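Local coordinates for protein pyruvate kinase (Pseudomonas aeruginosa, PDB 6QXL) that probably catalyses the last step of glycolysis, transferring the phosphoryl group of phosphoenolpyruvate to ADP to give pyruvate and ATP, at residues G67-P72 against D189-S194; S194-A199 against L218-E223; L237-D242 against R272-V277. One frame throughout, in Å; residues are numbered along the deposited sequence.

All three interactions belong to the eight-stranded TIM barrel. Interactions 1 and 2, with centres about 9 Å apart, share Ser194 and lie toward the C-terminal ends of strands 64-68, 190-193 and 217-222, where magnesium and malonate bind. Asp68 OD1 of interaction 1 forms a salt bridge to Lys221 NZ of interaction 2 at 2.8 Å, and Val219 N probably hydrogen-bonds to Val191 O, also at 2.8 Å. Interaction 3, its centre about 11 Å from that of interaction 2, lies where strands 243-247 and 277-281 begin. It is joined to interaction 2 through Leu218 N and Asp242 OD2, 2.8 Å apart, probably a hydrogen bond.

Interaction 1: G67-P72 against D189-S194; sequences GDLQGP and DYVAVS
The methyl of Ala192 lies over one face of the Asp68 carboxylate, CB to CG 4.1 Å. This contact sits on the parallel pairing of neighbouring TIM-barrel strands, 64-68 and 190-193. Gly67 N donates to Tyr190 O at 2.8 Å, Ala192 N returns a bond to Gly67 O at 2.8 Å, and Leu69 N holds Ala192 O at 3.0 Å. Small residues suit this line: Gly67 lets the strands pair closely without adding a side chain to the face that carries Val191, and Ala192 leaves room for Asp68. Asp68 has CG anti to the backbone N (chi1 -160°), which sets the carboxylate carbon by the Ala192 methyl. Its two oxygens make salt bridges, OD2 to Arg34 and OD1 to Lys221. Leu69 turns the other way and packs CG against Val191 CG1 at 4.1 Å, next to helix 174-185.

Beyond the strand ends the chain stays in touch through Ser194. Gly71 has positive phi and sits so close to Ser194 CB that any CB of its own would collide with it, which explains glycine there. A water donates to Gln70 O at 2.6 Å and also to Ser194 OG. That hydroxyl donates a hydrogen bond to Leu69 O at 2.6 Å, with a C=O...OG angle of 167°.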
ATOM      1  N   GLY A  67     -20.841  13.422 -34.157  1.00 44.59           N
ATOM      2  CA  GLY A  67     -22.188  13.236 -34.659  1.00 46.32           C
ATOM      3  C   GLY A  67     -22.878  12.173 -33.846  1.00 53.49           C
ATOM      4  O   GLY A  67     -22.384  11.046 -33.742  1.00 61.63           O
ATOM      5  N   ASP A  68     -24.027  12.525 -33.278  1.00 51.46           N
ATOM      6  CA  ASP A  68     -24.726  11.664 -32.341  1.00 48.49           C
ATOM      7  C   ASP A  68     -25.943  11.055 -33.019  1.00 43.81           C
ATOM      8  O   ASP A  68     -26.899  11.761 -33.311  1.00 45.64           O
ATOM      9  CB  ASP A  68     -25.102  12.483 -31.074  1.00 58.30           C
ATOM     10  CG  ASP A  68     -25.380  11.619 -29.854  1.00 69.34           C
ATOM     11  OD1 ASP A  68     -26.070  10.585 -30.015  1.00 71.72           O
ATOM     12  OD2 ASP A  68     -24.900  11.943 -28.735  1.00 78.41           O
ATOM     13  N   LEU A  69     -25.907   9.759 -33.250  1.00 40.37           N
ATOM     14  CA  LEU A  69     -27.027   9.025 -33.855  1.00 42.93           C
ATOM     15  C   LEU A  69     -28.204   8.949 -32.897  1.00 48.44           C
ATOM     16  O   LEU A  69     -28.035   8.711 -31.701  1.00 57.90           O
ATOM     17  CB  LEU A  69     -26.630   7.586 -34.223  1.00 42.44           C
ATOM     18  CG  LEU A  69     -25.410   7.442 -35.161  1.00 43.65           C
ATOM     19  CD1 LEU A  69     -25.022   5.958 -35.301  1.00 45.86           C
ATOM     20  CD2 LEU A  69     -25.695   8.115 -36.530  1.00 46.80           C
ATOM     21  N   GLN A  70     -29.412   9.130 -33.421  1.00 52.22           N
ATOM     22  CA  GLN A  70     -30.598   9.114 -32.562  1.00 53.00           C
ATOM     23  C   GLN A  70     -30.838   7.769 -31.928  1.00 50.71           C
ATOM     24  O   GLN A  70     -31.215   7.673 -30.775  1.00 49.26           O
ATOM     25  CB  GLN A  70     -31.810   9.542 -33.372  1.00 63.12           C
ATOM     26  CG  GLN A  70     -33.126   9.445 -32.610  1.00 61.30           C
ATOM     27  CD  GLN A  70     -34.302   9.976 -33.378  1.00 61.95           C
ATOM     28  OE1 GLN A  70     -34.617  11.124 -33.248  1.00 68.16           O
ATOM     29  NE2 GLN A  70     -34.968   9.100 -34.183  1.00 58.85           N
ATOM     30  N   GLY A  71     -30.645   6.707 -32.694  1.00 48.22           N
ATOM     31  CA  GLY A  71     -30.809   5.361 -32.131  1.00 48.79           C
ATOM     32  C   GLY A  71     -32.271   4.968 -32.120  1.00 52.69           C
ATOM     33  O   GLY A  71     -33.176   5.724 -32.570  1.00 56.17           O
ATOM     34  N   PRO A  72     -32.584   3.826 -31.486  1.00 60.42           N
ATOM     35  CA  PRO A  72     -33.949   3.362 -31.289  1.00 62.15           C
ATOM     36  C   PRO A  72     -34.629   3.994 -30.035  1.00 59.72           C
ATOM     37  O   PRO A  72     -34.944   3.372 -29.028  1.00 61.18           O
ATOM     38  CB  PRO A  72     -33.756   1.895 -31.089  1.00 62.90           C
ATOM     39  CG  PRO A  72     -32.448   1.788 -30.329  1.00 62.65           C
ATOM     40  CD  PRO A  72     -31.615   2.859 -30.974  1.00 58.68           C
ATOM     41  N   ASP A 189     -15.281  13.637 -37.110  1.00 51.01           N
ATOM     42  CA  ASP A 189     -14.189  13.036 -36.360  1.00 49.37           C
ATOM     43  C   ASP A 189     -14.664  11.919 -35.424  1.00 49.50           C
ATOM     44  O   ASP A 189     -13.958  10.929 -35.230  1.00 51.00           O
ATOM     45  CB  ASP A 189     -13.471  14.124 -35.598  1.00 48.53           C
ATOM     46  CG  ASP A 189     -13.044  15.258 -36.507  1.00 46.04           C
ATOM     47  OD1 ASP A 189     -12.219  15.028 -37.399  1.00 46.34           O
ATOM     48  OD2 ASP A 189     -13.581  16.360 -36.385  1.00 47.64           O
ATOM     49  N   TYR A 190     -15.858  12.082 -34.850  1.00 52.54           N
ATOM     50  CA  TYR A 190     -16.440  11.082 -33.954  1.00 49.92           C
ATOM     51  C   TYR A 190     -17.892  10.849 -34.320  1.00 46.84           C
ATOM     52  O   TYR A 190     -18.602  11.770 -34.707  1.00 45.60           O
ATOM     53  CB  TYR A 190     -16.359  11.541 -32.482  1.00 49.06           C
ATOM     54  CG  TYR A 190     -14.974  11.526 -31.904  1.00 46.86           C
ATOM     55  CD1 TYR A 190     -14.398  10.345 -31.453  1.00 45.24           C
ATOM     56  CD2 TYR A 190     -14.233  12.691 -31.811  1.00 47.07           C
ATOM     57  CE1 TYR A 190     -13.124  10.338 -30.924  1.00 43.69           C
ATOM     58  CE2 TYR A 190     -12.955  12.687 -31.279  1.00 40.65           C
ATOM     59  CZ  TYR A 190     -12.426  11.520 -30.821  1.00 40.73           C
ATOM     60  OH  TYR A 190     -11.157  11.529 -30.327  1.00 39.87           O
ATOM     61  N   VAL A 191     -18.325   9.608 -34.166  1.00 44.49           N
ATOM     62  CA  VAL A 191     -19.725   9.233 -34.310  1.00 44.53           C
ATOM     63  C   VAL A 191     -20.129   8.454 -33.068  1.00 41.65           C
ATOM     64  O   VAL A 191     -19.456   7.507 -32.679  1.00 42.68           O
ATOM     65  CB  VAL A 191     -19.941   8.368 -35.552  1.00 41.78           C
ATOM     66  CG1 VAL A 191     -21.345   7.785 -35.591  1.00 42.71           C
ATOM     67  CG2 VAL A 191     -19.705   9.209 -36.790  1.00 46.00           C
ATOM     68  N   ALA A 192     -21.249   8.849 -32.466  1.00 41.01           N
ATOM     69  CA  ALA A 192     -21.735   8.219 -31.241  1.00 40.13           C
ATOM     70  C   ALA A 192     -22.944   7.361 -31.519  1.00 38.24           C
ATOM     71  O   ALA A 192     -23.906   7.809 -32.151  1.00 45.10           O
ATOM     72  CB  ALA A 192     -22.072   9.265 -30.205  1.00 39.23           C
ATOM     73  N   VAL A 193     -22.900   6.120 -31.044  1.00 38.43           N
ATOM     74  CA  VAL A 193     -24.001   5.178 -31.190  1.00 42.11           C
ATOM     75  C   VAL A 193     -24.852   5.205 -29.925  1.00 43.51           C
ATOM     76  O   VAL A 193     -24.328   5.073 -28.830  1.00 43.66           O
ATOM     77  CB  VAL A 193     -23.459   3.765 -31.428  1.00 41.31           C
ATOM     78  CG1 VAL A 193     -24.587   2.754 -31.537  1.00 40.81           C
ATOM     79  CG2 VAL A 193     -22.617   3.756 -32.678  1.00 42.36           C
ATOM     80  N   SER A 194     -26.170   5.350 -30.100  1.00 47.12           N
ATOM     81  CA  SER A 194     -27.096   5.362 -28.968  1.00 42.98           C
ATOM     82  C   SER A 194     -27.650   3.978 -28.708  1.00 43.04           C
ATOM     83  O   SER A 194     -27.826   3.165 -29.620  1.00 48.21           O
ATOM     84  CB  SER A 194     -28.236   6.323 -29.224  1.00 45.47           C
ATOM     85  OG  SER A 194     -27.782   7.651 -29.367  1.00 39.65           O
TER
HETATM   86  O   HOH W   1     -30.549   9.335 -28.879  1.00 44.42           O

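Interaction 2: S194-A199 against L218-E223; sequences SFPRDA and LVAKIE. With MG (magnesium ion), chain N.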
ATOM      1  N   SER A 194     -26.170   5.350 -30.100  1.00 47.12           N
ATOM      2  CA  SER A 194     -27.096   5.362 -28.968  1.00 42.98           C
ATOM      3  C   SER A 194     -27.650   3.978 -28.708  1.00 43.04           C
ATOM      4  O   SER A 194     -27.826   3.165 -29.620  1.00 48.21           O
ATOM      5  CB  SER A 194     -28.236   6.323 -29.224  1.00 45.47           C
ATOM      6  OG  SER A 194     -27.782   7.651 -29.367  1.00 39.65           O
ATOM      7  N   PHE A 195     -27.858   3.709 -27.424  1.00 43.75           N
ATOM      8  CA  PHE A 195     -28.514   2.487 -26.914  1.00 51.96           C
ATOM      9  C   PHE A 195     -27.885   1.190 -27.352  1.00 51.39           C
ATOM     10  O   PHE A 195     -28.586   0.210 -27.518  1.00 49.05           O
ATOM     11  CB  PHE A 195     -30.059   2.461 -27.285  1.00 58.82           C
ATOM     12  CG  PHE A 195     -30.885   3.481 -26.607  1.00 56.19           C
ATOM     13  CD1 PHE A 195     -31.228   3.462 -25.279  1.00 53.86           C
ATOM     14  CD2 PHE A 195     -31.213   4.674 -27.324  1.00 58.37           C
ATOM     15  CE1 PHE A 195     -31.919   4.549 -24.677  1.00 56.94           C
ATOM     16  CE2 PHE A 195     -31.911   5.736 -26.748  1.00 55.90           C
ATOM     17  CZ  PHE A 195     -32.280   5.621 -25.462  1.00 57.89           C
ATOM     18  N   PRO A 196     -26.560   1.118 -27.549  1.00 48.48           N
ATOM     19  CA  PRO A 196     -26.003  -0.198 -27.834  1.00 47.58           C
ATOM     20  C   PRO A 196     -26.058  -1.090 -26.613  1.00 45.38           C
ATOM     21  O   PRO A 196     -25.976  -0.614 -25.481  1.00 52.89           O
ATOM     22  CB  PRO A 196     -24.548   0.113 -28.206  1.00 46.31           C
ATOM     23  CG  PRO A 196     -24.241   1.334 -27.469  1.00 48.07           C
ATOM     24  CD  PRO A 196     -25.490   2.129 -27.407  1.00 48.72           C
ATOM     25  N   ARG A 197     -26.212  -2.394 -26.833  1.00 46.79           N
ATOM     26  CA  ARG A 197     -26.278  -3.382 -25.767  1.00 49.97           C
ATOM     27  C   ARG A 197     -25.038  -4.249 -25.704  1.00 56.33           C
ATOM     28  O   ARG A 197     -24.729  -4.697 -24.587  1.00 62.02           O
ATOM     29  CB  ARG A 197     -27.515  -4.242 -25.956  1.00 50.08           C
ATOM     30  CG  ARG A 197     -28.741  -3.355 -25.494  1.00 57.05           C
ATOM     31  CD  ARG A 197     -30.076  -4.087 -25.519  1.00 62.94           C
ATOM     32  NE  ARG A 197     -31.098  -3.488 -24.650  1.00 68.30           N
ATOM     33  CZ  ARG A 197     -32.408  -3.303 -24.948  1.00 65.67           C
ATOM     34  NH1 ARG A 197     -32.837  -3.559 -26.168  1.00 62.94           N
ATOM     35  NH2 ARG A 197     -33.230  -2.760 -24.055  1.00 68.07           N
ATOM     36  N   ASP A 198     -24.347  -4.484 -26.797  1.00 56.35           N
ATOM     37  CA  ASP A 198     -23.131  -5.306 -26.729  1.00 62.44           C
ATOM     38  C   ASP A 198     -22.231  -4.995 -27.896  1.00 61.80           C
ATOM     39  O   ASP A 198     -22.582  -4.224 -28.767  1.00 59.02           O
ATOM     40  CB  ASP A 198     -23.479  -6.812 -26.711  1.00 68.99           C
ATOM     41  CG  ASP A 198     -24.362  -7.225 -27.852  1.00 76.67           C
ATOM     42  OD1 ASP A 198     -24.371  -6.614 -28.921  1.00 89.12           O
ATOM     43  OD2 ASP A 198     -25.041  -8.234 -27.650  1.00 84.30           O
ATOM     44  N   ALA A 199     -21.057  -5.591 -27.889  1.00 60.39           N
ATOM     45  CA  ALA A 199     -20.067  -5.371 -28.939  1.00 63.92           C
ATOM     46  C   ALA A 199     -20.635  -5.533 -30.347  1.00 60.65           C
ATOM     47  O   ALA A 199     -20.192  -4.799 -31.240  1.00 55.68           O
ATOM     48  CB  ALA A 199     -18.859  -6.292 -28.740  1.00 69.11           C
ATOM     49  N   LEU A 218     -15.513   5.743 -33.147  1.00 46.08           N
ATOM     50  CA  LEU A 218     -16.825   5.422 -32.625  1.00 45.22           C
ATOM     51  C   LEU A 218     -16.936   5.599 -31.112  1.00 45.97           C
ATOM     52  O   LEU A 218     -16.089   5.119 -30.364  1.00 49.13           O
ATOM     53  CB  LEU A 218     -17.183   3.994 -32.960  1.00 44.21           C
ATOM     54  CG  LEU A 218     -17.617   3.738 -34.384  1.00 48.61           C
ATOM     55  CD1 LEU A 218     -17.893   2.247 -34.505  1.00 54.05           C
ATOM     56  CD2 LEU A 218     -18.871   4.523 -34.752  1.00 54.42           C
ATOM     57  N   VAL A 219     -18.015   6.253 -30.678  1.00 42.20           N
ATOM     58  CA  VAL A 219     -18.316   6.431 -29.274  1.00 40.23           C
ATOM     59  C   VAL A 219     -19.506   5.585 -28.882  1.00 39.15           C
ATOM     60  O   VAL A 219     -20.579   5.754 -29.435  1.00 44.34           O
ATOM     61  CB  VAL A 219     -18.634   7.888 -28.943  1.00 39.08           C
ATOM     62  CG1 VAL A 219     -18.808   8.051 -27.436  1.00 37.67           C
ATOM     63  CG2 VAL A 219     -17.536   8.797 -29.470  1.00 41.38           C
ATOM     64  N   ALA A 220     -19.318   4.691 -27.923  1.00 42.30           N
ATOM     65  CA  ALA A 220     -20.425   3.923 -27.360  1.00 44.76           C
ATOM     66  C   ALA A 220     -21.063   4.666 -26.215  1.00 43.29           C
ATOM     67  O   ALA A 220     -20.414   4.947 -25.216  1.00 37.18           O
ATOM     68  CB  ALA A 220     -19.967   2.551 -26.889  1.00 44.81           C
ATOM     69  N   LYS A 221     -22.338   4.991 -26.356  1.00 44.52           N
ATOM     70  CA  LYS A 221     -23.090   5.615 -25.277  1.00 43.53           C
ATOM     71  C   LYS A 221     -23.622   4.547 -24.347  1.00 39.09           C
ATOM     72  O   LYS A 221     -24.384   3.701 -24.761  1.00 42.25           O
ATOM     73  CB  LYS A 221     -24.211   6.458 -25.850  1.00 46.88           C
ATOM     74  CG  LYS A 221     -23.689   7.660 -26.620  1.00 46.94           C
ATOM     75  CD  LYS A 221     -24.759   8.295 -27.471  1.00 45.02           C
ATOM     76  CE  LYS A 221     -25.856   8.939 -26.632  1.00 43.85           C
ATOM     77  NZ  LYS A 221     -26.780   9.739 -27.459  1.00 41.33           N
ATOM     78  N   ILE A 222     -23.211   4.588 -23.088  1.00 35.84           N
ATOM     79  CA  ILE A 222     -23.640   3.605 -22.098  1.00 37.37           C
ATOM     80  C   ILE A 222     -24.960   4.105 -21.495  1.00 37.22           C
ATOM     81  O   ILE A 222     -24.960   4.936 -20.615  1.00 36.18           O
ATOM     82  CB  ILE A 222     -22.574   3.396 -21.009  1.00 36.79           C
ATOM     83  CG1 ILE A 222     -21.178   3.199 -21.620  1.00 35.90           C
ATOM     84  CG2 ILE A 222     -22.934   2.225 -20.123  1.00 35.26           C
ATOM     85  CD1 ILE A 222     -21.103   2.173 -22.704  1.00 36.30           C
ATOM     86  N   GLU A 223     -26.076   3.670 -22.069  1.00 36.79           N
ATOM     87  CA  GLU A 223     -27.428   4.037 -21.695  1.00 38.36           C
ATOM     88  C   GLU A 223     -28.372   2.862 -21.417  1.00 43.44           C
ATOM     89  O   GLU A 223     -29.501   3.075 -21.136  1.00 53.28           O
ATOM     90  CB  GLU A 223     -28.081   4.823 -22.844  1.00 38.39           C
ATOM     91  CG  GLU A 223     -27.530   6.192 -23.177  1.00 41.57           C
ATOM     92  CD  GLU A 223     -28.215   6.896 -24.339  1.00 44.13           C
ATOM     93  OE1 GLU A 223     -28.158   6.364 -25.429  1.00 47.73           O
ATOM     94  OE2 GLU A 223     -28.780   8.001 -24.178  1.00 42.99           O
TER
HETATM   95 MG    MG N 502     -29.414   9.490 -24.207  1.00 49.22          MG
HETATM   96  O   HOH W   2     -25.919   1.744 -24.052  1.00 38.08           O
HETATM   97  O   HOH W   3     -31.327  11.218 -24.166  1.00 61.79           O
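Phe195 and Glu223 are brought together by similar first torsions: in each, CG is anti to the carbonyl carbon (chi1 near -67°), and the Glu223 chain then runs extended, with CD anti to CA (chi2 179°), which carries CD out toward the aromatic ring. The place is the C-terminal mouth of the TIM barrel, where the loop after strand 190-193 meets the end of strand 217-222. Glu223 OE1 stands over the centre of one face of the Phe195 ring, 3.9 Å above its plane, with carboxylate and ring only 27° apart. It also accepts a weak hydrogen bond from Phe195 N at 3.3 Å. The other oxygen, OE2, binds the magnesium ion together with Asp250 OD2. One carboxylate thus divides its work, OE1 holding to the loop and OE2 to the metal, and glutamate has the length for both.

Lys221 reaches the loop through a bend at chi3, and NZ donates to Ser194 OG at 3.0 Å. Lysine suits this place because NZ can serve several partners: it also makes a salt bridge to Asp68 and a hydrogen bond to the bound malonate. Pro196 lays CD against Lys221 O at 3.3 Å, and its CG touches Ala220 CB at 4.5 Å; the compact, puckered ring, whose nitrogen carries no N-H, fits closely against the strand. A water completes the joint, donating to Pro196 O at 2.8 Å and Lys221 O at 2.6 Å and accepting from Glu223 N at 2.8 Å.

Interaction 3: L237-D242 against R272-V277; sequences LIRASD and RRNNKV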
ATOM      1  N   LEU A 237     -18.393  -4.129 -24.567  1.00 46.21           N
ATOM      2  CA  LEU A 237     -18.843  -2.937 -25.270  1.00 48.24           C
ATOM      3  C   LEU A 237     -17.750  -1.892 -25.377  1.00 40.80           C
ATOM      4  O   LEU A 237     -17.584  -1.265 -26.415  1.00 37.74           O
ATOM      5  CB  LEU A 237     -20.060  -2.390 -24.549  1.00 54.76           C
ATOM      6  CG  LEU A 237     -20.903  -1.299 -25.159  1.00 62.70           C
ATOM      7  CD1 LEU A 237     -21.161  -1.550 -26.633  1.00 63.06           C
ATOM      8  CD2 LEU A 237     -22.208  -1.306 -24.364  1.00 67.96           C
ATOM      9  N   ILE A 238     -16.979  -1.724 -24.319  1.00 40.32           N
ATOM     10  CA  ILE A 238     -15.872  -0.765 -24.327  1.00 43.67           C
ATOM     11  C   ILE A 238     -14.811  -1.173 -25.350  1.00 47.41           C
ATOM     12  O   ILE A 238     -14.309  -0.341 -26.095  1.00 53.51           O
ATOM     13  CB  ILE A 238     -15.253  -0.626 -22.924  1.00 42.30           C
ATOM     14  CG1 ILE A 238     -16.207   0.120 -22.004  1.00 43.42           C
ATOM     15  CG2 ILE A 238     -13.924   0.105 -22.980  1.00 43.81           C
ATOM     16  CD1 ILE A 238     -15.766   0.244 -20.570  1.00 45.55           C
ATOM     17  N   ARG A 239     -14.468  -2.448 -25.375  1.00 52.39           N
ATOM     18  CA  ARG A 239     -13.375  -2.908 -26.247  1.00 55.28           C
ATOM     19  C   ARG A 239     -13.703  -2.780 -27.716  1.00 49.63           C
ATOM     20  O   ARG A 239     -12.802  -2.590 -28.522  1.00 48.52           O
ATOM     21  CB  ARG A 239     -12.979  -4.342 -25.935  1.00 54.05           C
ATOM     22  CG  ARG A 239     -12.096  -4.407 -24.747  1.00 57.20           C
ATOM     23  CD  ARG A 239     -11.494  -5.769 -24.591  1.00 58.30           C
ATOM     24  NE  ARG A 239     -11.333  -6.052 -23.178  1.00 60.12           N
ATOM     25  CZ  ARG A 239     -12.115  -6.845 -22.437  1.00 62.18           C
ATOM     26  NH1 ARG A 239     -13.220  -7.404 -22.930  1.00 58.76           N
ATOM     27  NH2 ARG A 239     -11.825  -7.000 -21.150  1.00 64.50           N
ATOM     28  N   ALA A 240     -14.988  -2.836 -28.033  1.00 49.32           N
ATOM     29  CA  ALA A 240     -15.466  -2.654 -29.394  1.00 45.40           C
ATOM     30  C   ALA A 240     -15.552  -1.203 -29.830  1.00 42.36           C
ATOM     31  O   ALA A 240     -16.004  -0.943 -30.930  1.00 47.40           O
ATOM     32  CB  ALA A 240     -16.843  -3.312 -29.540  1.00 44.80           C
ATOM     33  N   SER A 241     -15.172  -0.261 -28.976  1.00 45.41           N
ATOM     34  CA  SER A 241     -15.319   1.155 -29.283  1.00 43.55           C
ATOM     35  C   SER A 241     -13.978   1.843 -29.210  1.00 43.00           C
ATOM     36  O   SER A 241     -12.989   1.254 -28.827  1.00 46.06           O
ATOM     37  CB  SER A 241     -16.286   1.829 -28.316  1.00 44.82           C
ATOM     38  OG  SER A 241     -17.397   0.991 -28.026  1.00 45.48           O
ATOM     39  N   ASP A 242     -13.954   3.092 -29.620  1.00 38.80           N
ATOM     40  CA  ASP A 242     -12.801   3.938 -29.438  1.00 38.75           C
ATOM     41  C   ASP A 242     -12.984   4.851 -28.252  1.00 40.13           C
ATOM     42  O   ASP A 242     -12.005   5.307 -27.655  1.00 40.08           O
ATOM     43  CB  ASP A 242     -12.559   4.755 -30.705  1.00 43.53           C
ATOM     44  CG  ASP A 242     -12.461   3.881 -31.933  1.00 50.14           C
ATOM     45  OD1 ASP A 242     -11.619   2.966 -31.955  1.00 58.48           O
ATOM     46  OD2 ASP A 242     -13.251   4.069 -32.862  1.00 53.96           O
ATOM     47  N   ARG A 272     -10.572   3.745 -19.264  1.00 29.14           N
ATOM     48  CA  ARG A 272      -9.153   4.084 -19.238  1.00 28.50           C
ATOM     49  C   ARG A 272      -8.278   2.828 -19.231  1.00 32.75           C
ATOM     50  O   ARG A 272      -7.261   2.772 -19.914  1.00 35.67           O
ATOM     51  CB  ARG A 272      -8.823   4.979 -18.043  1.00 26.25           C
ATOM     52  CG  ARG A 272      -9.473   6.342 -18.087  1.00 25.05           C
ATOM     53  CD  ARG A 272      -9.327   7.140 -16.806  1.00 27.57           C
ATOM     54  NE  ARG A 272      -7.944   7.361 -16.483  1.00 28.92           N
ATOM     55  CZ  ARG A 272      -7.316   7.002 -15.360  1.00 30.22           C
ATOM     56  NH1 ARG A 272      -7.975   6.453 -14.340  1.00 30.51           N
ATOM     57  NH2 ARG A 272      -6.008   7.244 -15.249  1.00 31.34           N
ATOM     58  N   ARG A 273      -8.677   1.813 -18.485  1.00 36.61           N
ATOM     59  CA  ARG A 273      -7.899   0.577 -18.441  1.00 39.45           C
ATOM     60  C   ARG A 273      -7.794  -0.091 -19.799  1.00 42.23           C
ATOM     61  O   ARG A 273      -6.742  -0.644 -20.118  1.00 50.62           O
ATOM     62  CB  ARG A 273      -8.501  -0.414 -17.481  1.00 43.43           C
ATOM     63  CG  ARG A 273      -8.241  -0.054 -16.082  1.00 49.24           C
ATOM     64  CD  ARG A 273      -8.703  -1.190 -15.227  1.00 52.39           C
ATOM     65  NE  ARG A 273      -8.383  -0.825 -13.868  1.00 57.33           N
ATOM     66  CZ  ARG A 273      -8.935  -1.348 -12.790  1.00 64.65           C
ATOM     67  NH1 ARG A 273      -9.893  -2.280 -12.886  1.00 64.24           N
ATOM     68  NH2 ARG A 273      -8.562  -0.864 -11.607  1.00 61.76           N
ATOM     69  N   ASN A 274      -8.861  -0.012 -20.585  1.00 39.66           N
ATOM     70  CA  ASN A 274      -8.842  -0.543 -21.942  1.00 39.26           C
ATOM     71  C   ASN A 274      -8.366   0.474 -22.990  1.00 36.98           C
ATOM     72  O   ASN A 274      -8.586   0.277 -24.170  1.00 37.75           O
ATOM     73  CB  ASN A 274     -10.220  -1.074 -22.321  1.00 38.28           C
ATOM     74  CG  ASN A 274     -10.602  -2.282 -21.529  1.00 38.61           C
ATOM     75  OD1 ASN A 274     -10.184  -3.389 -21.857  1.00 43.79           O
ATOM     76  ND2 ASN A 274     -11.392  -2.078 -20.486  1.00 36.39           N
ATOM     77  N   ASN A 275      -7.717   1.545 -22.553  1.00 32.63           N
ATOM     78  CA  ASN A 275      -7.131   2.534 -23.459  1.00 32.10           C
ATOM     79  C   ASN A 275      -8.131   3.200 -24.385  1.00 31.18           C
ATOM     80  O   ASN A 275      -7.858   3.416 -25.542  1.00 28.93           O
ATOM     81  CB  ASN A 275      -5.962   1.904 -24.224  1.00 33.92           C
ATOM     82  CG  ASN A 275      -4.853   1.419 -23.303  1.00 36.25           C
ATOM     83  OD1 ASN A 275      -4.479   2.107 -22.368  1.00 36.76           O
ATOM     84  ND2 ASN A 275      -4.292   0.277 -23.592  1.00 35.37           N
ATOM     85  N   LYS A 276      -9.292   3.535 -23.835  1.00 37.57           N
ATOM     86  CA  LYS A 276     -10.325   4.281 -24.544  1.00 39.58           C
ATOM     87  C   LYS A 276     -10.556   5.634 -23.911  1.00 39.08           C
ATOM     88  O   LYS A 276     -10.241   5.849 -22.751  1.00 39.81           O
ATOM     89  CB  LYS A 276     -11.629   3.506 -24.545  1.00 39.66           C
ATOM     90  CG  LYS A 276     -11.475   2.059 -24.951  1.00 45.69           C
ATOM     91  CD  LYS A 276     -10.798   1.899 -26.298  1.00 48.42           C
ATOM     92  CE  LYS A 276     -10.917   0.460 -26.769  1.00 52.35           C
ATOM     93  NZ  LYS A 276     -10.271   0.364 -28.097  1.00 56.12           N
ATOM     94  N   VAL A 277     -11.154   6.517 -24.691  1.00 41.15           N
ATOM     95  CA  VAL A 277     -11.515   7.869 -24.239  1.00 44.03           C
ATOM     96  C   VAL A 277     -12.884   7.799 -23.578  1.00 40.26           C
ATOM     97  O   VAL A 277     -13.721   6.983 -23.970  1.00 35.82           O
ATOM     98  CB  VAL A 277     -11.567   8.822 -25.448  1.00 48.01           C
ATOM     99  CG1 VAL A 277     -11.833  10.245 -25.018  1.00 48.38           C
ATOM    100  CG2 VAL A 277     -10.260   8.780 -26.204  1.00 48.06           C
TER
HETATM  101  O   HOH W   4      -9.963  -2.862 -28.148  1.00 51.89           O
HETATM  102  O   HOH W   5      -9.507   2.723 -30.195  1.00 36.43           O
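Ile238, in the last turn of helix 231-239, meets Lys276, just past the end of helix 260-273. Helix 231-239 gives way to a turn, with Ser241 N bonded to Ile238 O and Ser241 OG to Leu237 O at 2.8 Å. Helix 260-273 stops in a Schellman motif whose C-prime residue, Asn275, has positive phi; asparagine tolerates this conformation well. The two chains then come close enough for Val277 N to donate to Asp242 O at 3.3 Å, a weak but straight bond (170°).

Lys276 carries most of the contact. Its chain is bent at chi2 (-55°), which places CD close to Ser241 O, and the aliphatic part passes over the turn: CG touches Ile238 CG2 at 3.7 Å, the branched methyl that also meets Asn274 CB, and CE, like CD, lies near Ser241 O. The ammonium gives a weak hydrogen bond to Ser241 O at 3.0 Å and reaches Arg239 O through one water and, weakly, Asp242 OD1 through another. The carboxylate of Asp242 itself is engaged by Leu218 N and Arg206. At the more exposed side, Arg239 NE gives a weak bond to Asn274 OD1 at 3.2 Å, with guanidinium and amide planes 79° apart; Asn274 ND2 turns back to His270 O.

The ends of helices 231-239 and 260-273, which lead into the neighbouring parallel strands 243-247 and 277-281, form helix-to-strand turns of a TIM barrel, here at the N-terminal ends of its strands, the end away from the magnesium site.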